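Local coordinates for translation initiation factor eIF2 assembly protein (Schizosaccharomyces pombe, PDB 4ZGP), which acts as an ATP-dependent folding chaperone with an ATP-grasp fold, binding the gamma subunit of eIF2 so that it can assemble with the alpha and beta subunits, at residues P46-I54 with S177-F186; I105-P114 with L133-V141. All blocks are in the same frame, centred on the assembly; numbering follows the deposited sequence.

Contact 1: P46-I54 with S177-F186; sequences PKAKVIKPI and SFELVLKEWF. With ADP (adenosine-5'-diphosphate), chain C.
Lys49 pairs with Leu182 and Ile51 with Leu180 as hydrogen-bonded pairs of antiparallel strands 48-51 and 180-184, whose axes come within 4.7 Å; Ile51 N to Leu180 O is 2.7 Å at 170°. Beyond the strands, Ile54 N still reaches Phe178 O, from above the carbonyl plane, after the cis peptide before Pro53.

Ile51, Leu180 and Leu182 give one face its apolar part, where Ile51 CD1 lies 4.0 Å from Leu180 CD2, the two side by side under helix 95-107. Ile54 meets Leu180 at about a right angle, while Phe34 of helix 34-40 covers Val50 and Val181 on the other face.

The salt bridge is made by Lys52. Its extended chain turns only at the last bond (chi4 58°), bringing NZ 2.9 Å from Glu179 OE1, on the anti lone pair. Ser177 OG takes a further NZ bond, and Ser35 also bonds Glu179 OE1.

At the other end the nucleotide is held. Lys183 NZ grips ADP N7 at 2.8 Å and the phosphate oxygen O2A; Glu184 O accepts from ADP N6, and Phe186 N donates to ADP N1 at 175°. The Phe186 ring sets one face over N1, with its CE1 3.6 Å from Pro46 CB. Were Phe186 an alanine, Pro46 would probably lose its apolar partner and the adenine that cover.

This edge-to-centre strand pair thus bears the adenine-binding segment of the ATP-grasp nucleotide site: main-chain groups read an amino donor and a ring-nitrogen acceptor, a pattern that suits adenine, while Lys183 joins base to phosphate.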
loop_
_atom_site.group_PDB
_atom_site.type_symbol
_atom_site.label_atom_id
_atom_site.label_comp_id
_atom_site.label_asym_id
_atom_site.label_seq_id
_atom_site.Cartn_x
_atom_site.Cartn_y
_atom_site.Cartn_z
ATOM N N PRO A 46 6.621 -9.108 1.553
ATOM C CA PRO A 46 8.014 -9.019 1.094
ATOM C C PRO A 46 8.875 -8.164 2.010
ATOM O O PRO A 46 8.401 -7.224 2.658
ATOM C CB PRO A 46 7.882 -8.392 -0.292
ATOM C CG PRO A 46 6.485 -8.788 -0.750
ATOM C CD PRO A 46 5.673 -8.664 0.516
ATOM N N LYS A 47 10.158 -8.512 2.080
ATOM C CA LYS A 47 11.059 -7.853 3.016
ATOM C C LYS A 47 11.095 -6.333 2.854
ATOM O O LYS A 47 11.026 -5.802 1.737
ATOM C CB LYS A 47 12.479 -8.422 2.860
ATOM C CG LYS A 47 13.459 -7.924 3.907
ATOM C CD LYS A 47 14.829 -8.597 3.746
ATOM C CE LYS A 47 15.779 -8.224 4.886
ATOM N NZ LYS A 47 17.207 -8.445 4.507
ATOM N N ALA A 48 11.217 -5.640 3.975
ATOM C CA ALA A 48 11.240 -4.183 3.967
ATOM C C ALA A 48 12.001 -3.648 5.162
ATOM O O ALA A 48 12.155 -4.342 6.173
ATOM C CB ALA A 48 9.792 -3.612 3.948
ATOM N N LYS A 49 12.504 -2.422 5.039
ATOM C CA LYS A 49 13.098 -1.717 6.172
ATOM C C LYS A 49 12.305 -0.469 6.439
ATOM O O LYS A 49 11.831 0.192 5.512
ATOM C CB LYS A 49 14.564 -1.337 5.911
ATOM C CG LYS A 49 15.482 -2.519 5.666
ATOM C CD LYS A 49 15.877 -3.199 6.968
ATOM C CE LYS A 49 16.863 -4.336 6.728
ATOM N NZ LYS A 49 17.307 -4.977 8.003
ATOM N N VAL A 50 12.146 -0.133 7.709
ATOM C CA VAL A 50 11.434 1.083 8.053
ATOM C C VAL A 50 12.328 2.071 8.787
ATOM O O VAL A 50 12.933 1.734 9.802
ATOM C CB VAL A 50 10.186 0.779 8.921
ATOM C CG1 VAL A 50 9.419 2.047 9.190
ATOM C CG2 VAL A 50 9.292 -0.209 8.208
ATOM N N ILE A 51 12.411 3.288 8.265
ATOM C CA ILE A 51 13.098 4.365 8.972
ATOM C C ILE A 51 12.088 5.252 9.689
ATOM O O ILE A 51 11.337 5.993 9.061
ATOM C CB ILE A 51 13.948 5.201 8.015
ATOM C CG1 ILE A 51 15.009 4.314 7.372
ATOM C CG2 ILE A 51 14.594 6.364 8.769
ATOM C CD1 ILE A 51 15.740 4.980 6.211
ATOM N N LYS A 52 12.063 5.161 11.018
ATOM C CA LYS A 52 11.021 5.788 11.807
ATOM C C LYS A 52 11.585 6.279 13.143
ATOM O O LYS A 52 12.228 5.514 13.851
ATOM C CB LYS A 52 9.876 4.805 12.051
ATOM C CG LYS A 52 8.626 5.426 12.667
ATOM C CD LYS A 52 7.612 4.341 13.015
ATOM C CE LYS A 52 6.316 4.916 13.601
ATOM N NZ LYS A 52 5.651 5.885 12.690
ATOM N N PRO A 53 11.364 7.558 13.469
ATOM C CA PRO A 53 10.689 8.511 12.583
ATOM C C PRO A 53 11.542 8.902 11.381
ATOM O O PRO A 53 12.750 8.672 11.357
ATOM C CB PRO A 53 10.438 9.721 13.483
ATOM C CG PRO A 53 11.444 9.603 14.568
ATOM C CD PRO A 53 11.647 8.137 14.794
ATOM N N ILE A 54 10.894 9.465 10.376
ATOM C CA ILE A 54 11.584 9.912 9.177
ATOM C C ILE A 54 12.521 11.067 9.538
ATOM O O ILE A 54 12.147 11.949 10.308
ATOM C CB ILE A 54 10.558 10.330 8.081
ATOM C CG1 ILE A 54 11.243 10.542 6.735
ATOM C CG2 ILE A 54 9.758 11.563 8.511
ATOM C CD1 ILE A 54 10.265 10.578 5.599
ATOM N N SER A 177 4.102 9.392 14.060
ATOM C CA SER A 177 5.232 9.948 13.320
ATOM C C SER A 177 5.213 9.455 11.873
ATOM O O SER A 177 4.773 8.340 11.607
ATOM C CB SER A 177 6.562 9.578 13.985
ATOM O OG SER A 177 6.838 8.192 13.876
ATOM N N PHE A 178 5.706 10.274 10.946
ATOM C CA PHE A 178 5.890 9.812 9.582
ATOM C C PHE A 178 7.065 8.831 9.538
ATOM O O PHE A 178 7.965 8.873 10.384
ATOM C CB PHE A 178 6.117 10.996 8.634
ATOM C CG PHE A 178 4.900 11.839 8.428
ATOM C CD1 PHE A 178 3.850 11.380 7.645
ATOM C CD2 PHE A 178 4.794 13.087 9.014
ATOM C CE1 PHE A 178 2.719 12.146 7.454
ATOM C CE2 PHE A 178 3.668 13.875 8.816
ATOM C CZ PHE A 178 2.622 13.397 8.038
ATOM N N GLU A 179 7.042 7.926 8.567
ATOM C CA GLU A 179 8.060 6.892 8.462
ATOM C C GLU A 179 8.437 6.758 7.005
ATOM O O GLU A 179 7.606 6.974 6.125
ATOM C CB GLU A 179 7.547 5.558 9.024
ATOM C CG GLU A 179 6.276 5.091 8.322
ATOM C CD GLU A 179 5.474 4.094 9.133
ATOM O OE1 GLU A 179 5.464 4.207 10.372
ATOM O OE2 GLU A 179 4.841 3.207 8.525
ATOM N N LEU A 180 9.700 6.440 6.759
ATOM C CA LEU A 180 10.170 6.140 5.429
ATOM C C LEU A 180 10.312 4.636 5.283
ATOM O O LEU A 180 11.115 3.991 5.964
ATOM C CB LEU A 180 11.508 6.840 5.144
ATOM C CG LEU A 180 12.162 6.426 3.827
ATOM C CD1 LEU A 180 11.246 6.718 2.674
ATOM C CD2 LEU A 180 13.496 7.151 3.645
ATOM N N VAL A 181 9.520 4.086 4.378
ATOM C CA VAL A 181 9.527 2.666 4.124
ATOM C C VAL A 181 10.306 2.374 2.858
ATOM O O VAL A 181 10.058 2.966 1.821
ATOM C CB VAL A 181 8.078 2.116 3.978
ATOM C CG1 VAL A 181 8.103 0.630 3.683
ATOM C CG2 VAL A 181 7.275 2.417 5.241
ATOM N N LEU A 182 11.249 1.452 2.956
ATOM C CA LEU A 182 11.943 0.950 1.787
ATOM C C LEU A 182 11.648 -0.542 1.643
ATOM O O LEU A 182 12.132 -1.373 2.409
ATOM C CB LEU A 182 13.458 1.210 1.914
ATOM C CG LEU A 182 13.800 2.689 2.096
ATOM C CD1 LEU A 182 15.276 2.871 2.422
ATOM C CD2 LEU A 182 13.412 3.511 0.845
ATOM N N LYS A 183 10.825 -0.885 0.661
ATOM C CA LYS A 183 10.531 -2.281 0.373
ATOM C C LYS A 183 11.526 -2.854 -0.592
ATOM O O LYS A 183 11.853 -2.202 -1.570
ATOM C CB LYS A 183 9.125 -2.401 -0.211
ATOM C CG LYS A 183 8.109 -1.799 0.758
ATOM C CD LYS A 183 6.720 -1.930 0.258
ATOM C CE LYS A 183 6.537 -1.166 -1.023
ATOM N NZ LYS A 183 5.323 -1.711 -1.678
ATOM N N GLU A 184 11.974 -4.084 -0.359
ATOM C CA GLU A 184 12.838 -4.726 -1.344
ATOM C C GLU A 184 12.111 -4.817 -2.678
ATOM O O GLU A 184 10.985 -5.287 -2.738
ATOM C CB GLU A 184 13.271 -6.117 -0.897
ATOM C CG GLU A 184 14.080 -6.828 -1.966
ATOM C CD GLU A 184 14.892 -7.977 -1.426
ATOM O OE1 GLU A 184 14.944 -8.152 -0.186
ATOM O OE2 GLU A 184 15.478 -8.702 -2.255
ATOM N N TRP A 185 12.749 -4.341 -3.741
ATOM C CA TRP A 185 12.169 -4.424 -5.066
ATOM C C TRP A 185 12.233 -5.842 -5.593
ATOM O O TRP A 185 13.214 -6.549 -5.400
ATOM C CB TRP A 185 12.876 -3.467 -6.032
ATOM C CG TRP A 185 12.392 -3.587 -7.459
ATOM C CD1 TRP A 185 11.359 -2.901 -8.040
ATOM C CD2 TRP A 185 12.924 -4.440 -8.473
ATOM N NE1 TRP A 185 11.215 -3.278 -9.352
ATOM C CE2 TRP A 185 12.163 -4.226 -9.642
ATOM C CE3 TRP A 185 13.961 -5.378 -8.503
ATOM C CZ2 TRP A 185 12.413 -4.907 -10.828
ATOM C CZ3 TRP A 185 14.212 -6.052 -9.687
ATOM C CH2 TRP A 185 13.440 -5.815 -10.831
ATOM N N PHE A 186 11.170 -6.267 -6.259
ATOM C CA PHE A 186 11.219 -7.501 -7.006
ATOM C C PHE A 186 10.340 -7.336 -8.237
ATOM O O PHE A 186 9.347 -6.607 -8.216
ATOM C CB PHE A 186 10.776 -8.683 -6.149
ATOM C CG PHE A 186 9.440 -8.495 -5.522
ATOM C CD1 PHE A 186 9.301 -7.760 -4.345
ATOM C CD2 PHE A 186 8.305 -9.031 -6.119
ATOM C CE1 PHE A 186 8.049 -7.576 -3.765
ATOM C CE2 PHE A 186 7.054 -8.851 -5.540
ATOM C CZ PHE A 186 6.933 -8.120 -4.365
HETATM P PB ADP C . -0.875 0.969 -2.938
HETATM O O1B ADP C . -1.583 0.002 -2.001
HETATM O O2B ADP C . -0.733 2.373 -2.379
HETATM O O3B ADP C . -1.389 0.826 -4.356
HETATM P PA ADP C . 1.268 -0.977 -3.058
HETATM O O1A ADP C . 0.113 -1.941 -2.945
HETATM O O2A ADP C . 2.468 -1.025 -2.128
HETATM O O3A ADP C . 0.690 0.531 -2.989
HETATM O "O5'" ADP C . 1.821 -1.108 -4.560
HETATM C "C5'" ADP C . 1.526 -0.151 -5.578
HETATM C "C4'" ADP C . 2.015 -0.792 -6.865
HETATM O "O4'" ADP C . 3.442 -0.732 -6.909
HETATM C "C3'" ADP C . 1.644 -2.267 -6.900
HETATM O "O3'" ADP C . 0.488 -2.488 -7.713
HETATM C "C2'" ADP C . 2.861 -2.969 -7.463
HETATM O "O2'" ADP C . 2.690 -3.261 -8.853
HETATM C "C1'" ADP C . 4.005 -1.988 -7.305
HETATM N N9 ADP C . 4.876 -2.491 -6.214
HETATM C C8 ADP C . 4.608 -2.391 -4.894
HETATM N N7 ADP C . 5.603 -2.953 -4.154
HETATM C C5 ADP C . 6.534 -3.426 -5.014
HETATM C C6 ADP C . 7.837 -4.121 -4.893
HETATM N N6 ADP C . 8.327 -4.419 -3.661
HETATM N N1 ADP C . 8.501 -4.440 -6.035
HETATM C C2 ADP C . 7.993 -4.121 -7.246
HETATM N N3 ADP C . 6.815 -3.488 -7.432
HETATM C C4 ADP C . 6.051 -3.118 -6.370
HETATM O O HOH W 1 9.322 -5.801 -0.879
HETATM O O HOH W 2 3.033 6.575 13.631
#

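Contact 2: I105-P114 with L133-V141; sequences IKELGGAVVP and LKCTTAEEV. With ADP (adenosine-5'-diphosphate), chain C.
Val112 and Cys135 trade two backbone hydrogen bonds, each N-H meeting the other's C=O in the carbonyl plane, both N...O distances 2.8 Å, as a single antiparallel bridge. The ADP adenine has Val113 CG2 over one face, 3.7 Å from C6, and the Phe186 ring on the opposite side. Leu133 CD1 reaches the ribose at O4' (3.3 Å), and Leu133 CB backs onto Val113 CG2.

Deeper in, Val141 splits its branches. With CG1 anti to the backbone N (chi1 159°), that methyl meets Pro114 CB at 3.8 Å, and CG2 packs on Val112 CG2 and Ile105 CD1. Cys135 SG rests on Pro114 CD, and Leu182 and Leu144 close in around this core. Ala111 CB lies 3.6 Å from Lys134 CE, whose chain runs on to a cation-pi contact with Trp185.

Gly109, at positive phi, ends helix 95-107 in a Schellman motif. Thr137 is the N-cap of helix 138-146, its OG1 accepting from Glu140 N; a weak return bond from Thr137 N to Glu140 OE1, in one of two Glu140 conformers, completes a capping box. Val113 and Leu133 give the apolar wall beside adenine and ribose in the ATP-grasp pocket, while the bridge and helix ends join helix 95-107, strand 112-115 and helix 138-146 behind it.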
loop_
_atom_site.group_PDB
_atom_site.type_symbol
_atom_site.label_atom_id
_atom_site.label_comp_id
_atom_site.label_asym_id
_atom_site.label_seq_id
_atom_site.Cartn_x
_atom_site.Cartn_y
_atom_site.Cartn_z
ATOM N N ILE A 105 19.070 0.310 1.438
ATOM C CA ILE A 105 19.013 -0.195 0.075
ATOM C C ILE A 105 19.999 -1.336 -0.142
ATOM O O ILE A 105 19.651 -2.377 -0.705
ATOM C CB ILE A 105 19.280 0.933 -0.937
ATOM C CG1 ILE A 105 18.181 1.991 -0.827
ATOM C CG2 ILE A 105 19.377 0.359 -2.360
ATOM C CD1 ILE A 105 18.338 3.176 -1.779
ATOM N N LYS A 106 21.239 -1.135 0.305
ATOM C CA LYS A 106 22.262 -2.179 0.232
ATOM C C LYS A 106 21.822 -3.463 0.937
ATOM O O LYS A 106 21.939 -4.572 0.397
ATOM C CB LYS A 106 23.569 -1.680 0.854
ATOM C CG LYS A 106 24.630 -2.762 0.990
ATOM C CD LYS A 106 25.805 -2.279 1.851
ATOM C CE LYS A 106 25.316 -1.647 3.151
ATOM N NZ LYS A 106 26.406 -0.959 3.908
ATOM N N GLU A 107 21.311 -3.301 2.148
ATOM C CA GLU A 107 20.813 -4.426 2.943
ATOM C C GLU A 107 19.640 -5.170 2.303
ATOM O O GLU A 107 19.393 -6.335 2.622
ATOM C CB GLU A 107 20.407 -3.927 4.326
ATOM C CG GLU A 107 21.598 -3.622 5.222
ATOM C CD GLU A 107 21.214 -2.837 6.462
ATOM O OE1 GLU A 107 22.127 -2.397 7.192
ATOM O OE2 GLU A 107 20.000 -2.646 6.699
ATOM N N LEU A 108 18.920 -4.509 1.404
ATOM C CA LEU A 108 17.773 -5.133 0.736
ATOM C C LEU A 108 18.176 -5.686 -0.629
ATOM O O LEU A 108 17.339 -6.164 -1.393
ATOM C CB LEU A 108 16.618 -4.133 0.604
ATOM C CG LEU A 108 15.970 -3.755 1.947
ATOM C CD1 LEU A 108 15.049 -2.544 1.826
ATOM C CD2 LEU A 108 15.202 -4.945 2.556
ATOM N N GLY A 109 19.468 -5.624 -0.937
ATOM C CA GLY A 109 19.964 -6.209 -2.169
ATOM C C GLY A 109 20.195 -5.228 -3.303
ATOM O O GLY A 109 20.403 -5.642 -4.447
ATOM N N GLY A 110 20.145 -3.935 -3.004
ATOM C CA GLY A 110 20.460 -2.921 -3.998
ATOM C C GLY A 110 19.320 -2.278 -4.772
ATOM O O GLY A 110 19.551 -1.374 -5.566
ATOM N N ALA A 111 18.085 -2.721 -4.548
ATOM C CA ALA A 111 16.954 -2.124 -5.254
ATOM C C ALA A 111 15.710 -2.126 -4.361
ATOM O O ALA A 111 15.371 -3.162 -3.783
ATOM C CB ALA A 111 16.685 -2.866 -6.550
ATOM N N VAL A 112 15.070 -0.961 -4.237
ATOM C CA VAL A 112 13.896 -0.821 -3.362
ATOM C C VAL A 112 12.748 -0.032 -3.997
ATOM O O VAL A 112 12.939 0.697 -4.969
ATOM C CB VAL A 112 14.263 -0.128 -2.021
ATOM C CG1 VAL A 112 15.422 -0.846 -1.332
ATOM C CG2 VAL A 112 14.592 1.350 -2.225
ATOM N N VAL A 113 11.554 -0.213 -3.435
ATOM C CA VAL A 113 10.407 0.640 -3.716
ATOM C C VAL A 113 10.077 1.426 -2.449
ATOM O O VAL A 113 9.834 0.832 -1.402
ATOM C CB VAL A 113 9.174 -0.188 -4.166
ATOM C CG1 VAL A 113 7.938 0.697 -4.239
ATOM C CG2 VAL A 113 9.424 -0.854 -5.522
ATOM N N PRO A 114 10.117 2.765 -2.518
ATOM C CA PRO A 114 9.894 3.587 -1.326
ATOM C C PRO A 114 8.428 3.917 -1.109
ATOM O O PRO A 114 7.694 3.980 -2.091
ATOM C CB PRO A 114 10.661 4.861 -1.640
ATOM C CG PRO A 114 10.467 4.987 -3.167
ATOM C CD PRO A 114 10.513 3.574 -3.683
ATOM N N LEU A 133 9.242 1.945 -10.495
ATOM C CA LEU A 133 9.291 2.309 -9.091
ATOM C C LEU A 133 10.628 1.902 -8.475
ATOM O O LEU A 133 10.951 2.305 -7.359
ATOM C CB LEU A 133 8.148 1.645 -8.310
ATOM C CG LEU A 133 6.756 2.264 -8.439
ATOM C CD1 LEU A 133 5.761 1.414 -7.679
ATOM C CD2 LEU A 133 6.785 3.652 -7.880
ATOM N N LYS A 134 11.379 1.091 -9.205
ATOM C CA LYS A 134 12.668 0.600 -8.736
ATOM C C LYS A 134 13.650 1.739 -8.462
ATOM O O LYS A 134 13.903 2.564 -9.324
ATOM C CB LYS A 134 13.253 -0.360 -9.761
ATOM C CG LYS A 134 14.553 -1.043 -9.356
ATOM C CD LYS A 134 15.034 -1.921 -10.511
ATOM C CE LYS A 134 16.187 -2.824 -10.115
ATOM N NZ LYS A 134 16.640 -3.646 -11.296
ATOM N N CYS A 135 14.190 1.785 -7.247
ATOM C CA CYS A 135 15.150 2.823 -6.876
ATOM C C CYS A 135 16.397 2.133 -6.369
ATOM O O CYS A 135 16.300 1.189 -5.577
ATOM C CB CYS A 135 14.600 3.755 -5.797
ATOM S SG CYS A 135 13.136 4.680 -6.280
ATOM N N THR A 136 17.564 2.602 -6.810
ATOM C CA THR A 136 18.823 1.987 -6.389
ATOM C C THR A 136 19.704 2.941 -5.587
ATOM O O THR A 136 20.725 2.536 -5.038
ATOM C CB THR A 136 19.630 1.484 -7.601
ATOM O OG1 THR A 136 19.836 2.572 -8.523
ATOM C CG2 THR A 136 18.877 0.372 -8.301
ATOM N N THR A 137 19.324 4.208 -5.524
ATOM C CA THR A 137 20.082 5.188 -4.752
ATOM C C THR A 137 19.134 6.054 -3.954
ATOM O O THR A 137 17.928 6.063 -4.219
ATOM C CB THR A 137 20.940 6.110 -5.653
ATOM O OG1 THR A 137 20.079 6.992 -6.381
ATOM C CG2 THR A 137 21.753 5.294 -6.653
ATOM N N ALA A 138 19.665 6.795 -2.989
ATOM C CA ALA A 138 18.818 7.687 -2.205
ATOM C C ALA A 138 18.238 8.794 -3.068
ATOM O O ALA A 138 17.118 9.269 -2.835
ATOM C CB ALA A 138 19.602 8.283 -1.027
ATOM N N GLU A 139 18.998 9.211 -4.077
ATOM C CA GLU A 139 18.526 10.245 -4.982
ATOM C C GLU A 139 17.245 9.828 -5.703
ATOM O O GLU A 139 16.304 10.621 -5.836
ATOM C CB GLU A 139 19.607 10.581 -6.003
ATOM C CG GLU A 139 19.316 11.828 -6.784
ATOM C CD GLU A 139 20.401 12.134 -7.810
ATOM O OE1 GLU A 139 20.442 13.291 -8.267
ATOM O OE2 GLU A 139 21.201 11.228 -8.157
ATOM N N GLU A 140 17.226 8.586 -6.167
ATOM C CA GLU A 140 16.066 8.051 -6.857
ATOM C C GLU A 140 14.874 7.910 -5.916
ATOM O O GLU A 140 13.748 8.259 -6.276
ATOM C CB GLU A 140 16.411 6.708 -7.494
ATOM C CG GLU A 140 17.164 6.845 -8.805
ATOM C CD GLU A 140 17.540 5.508 -9.402
ATOM O OE1 GLU A 140 17.898 4.592 -8.635
ATOM O OE2 GLU A 140 17.475 5.375 -10.643
ATOM N N VAL A 141 15.124 7.406 -4.715
ATOM C CA VAL A 141 14.074 7.302 -3.707
ATOM C C VAL A 141 13.426 8.669 -3.461
ATOM O O VAL A 141 12.197 8.810 -3.498
ATOM C CB VAL A 141 14.631 6.738 -2.383
ATOM C CG1 VAL A 141 13.714 7.091 -1.204
ATOM C CG2 VAL A 141 14.864 5.228 -2.505
HETATM P PB ADP C . -0.875 0.969 -2.938
HETATM O O1B ADP C . -1.583 0.002 -2.001
HETATM O O2B ADP C . -0.733 2.373 -2.379
HETATM O O3B ADP C . -1.389 0.826 -4.356
HETATM P PA ADP C . 1.268 -0.977 -3.058
HETATM O O1A ADP C . 0.113 -1.941 -2.945
HETATM O O2A ADP C . 2.468 -1.025 -2.128
HETATM O O3A ADP C . 0.690 0.531 -2.989
HETATM O "O5'" ADP C . 1.821 -1.108 -4.560
HETATM C "C5'" ADP C . 1.526 -0.151 -5.578
HETATM C "C4'" ADP C . 2.015 -0.792 -6.865
HETATM O "O4'" ADP C . 3.442 -0.732 -6.909
HETATM C "C3'" ADP C . 1.644 -2.267 -6.900
HETATM O "O3'" ADP C . 0.488 -2.488 -7.713
HETATM C "C2'" ADP C . 2.861 -2.969 -7.463
HETATM O "O2'" ADP C . 2.690 -3.261 -8.853
HETATM C "C1'" ADP C . 4.005 -1.988 -7.305
HETATM N N9 ADP C . 4.876 -2.491 -6.214
HETATM C C8 ADP C . 4.608 -2.391 -4.894
HETATM N N7 ADP C . 5.603 -2.953 -4.154
HETATM C C5 ADP C . 6.534 -3.426 -5.014
HETATM C C6 ADP C . 7.837 -4.121 -4.893
HETATM N N6 ADP C . 8.327 -4.419 -3.661
HETATM N N1 ADP C . 8.501 -4.440 -6.035
HETATM C C2 ADP C . 7.993 -4.121 -7.246
HETATM N N3 ADP C . 6.815 -3.488 -7.432
HETATM C C4 ADP C . 6.051 -3.118 -6.370
HETATM O O HOH W 3 22.064 -0.330 -6.076
#

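In the fold
The two contacts have centres about 11 Å apart, on the same side of the chain's centre, and share one three-stranded antiparallel sheet in the order 48-51, 180-184, 112-115. Along the chain, both segments of contact 2 fall between those of contact 1, and strand 180-184, the last of the three in the chain, lies between the other two. It is joined to 112-115 by probable backbone hydrogen bonds, Lys183 O to Val113 N at 2.7 Å and Trp185 N to Ala111 O at 2.9 Å. Val113 from contact 2 and Phe186 from contact 1 lie on opposite faces of the adenine, so ADP sits between the contributions of both.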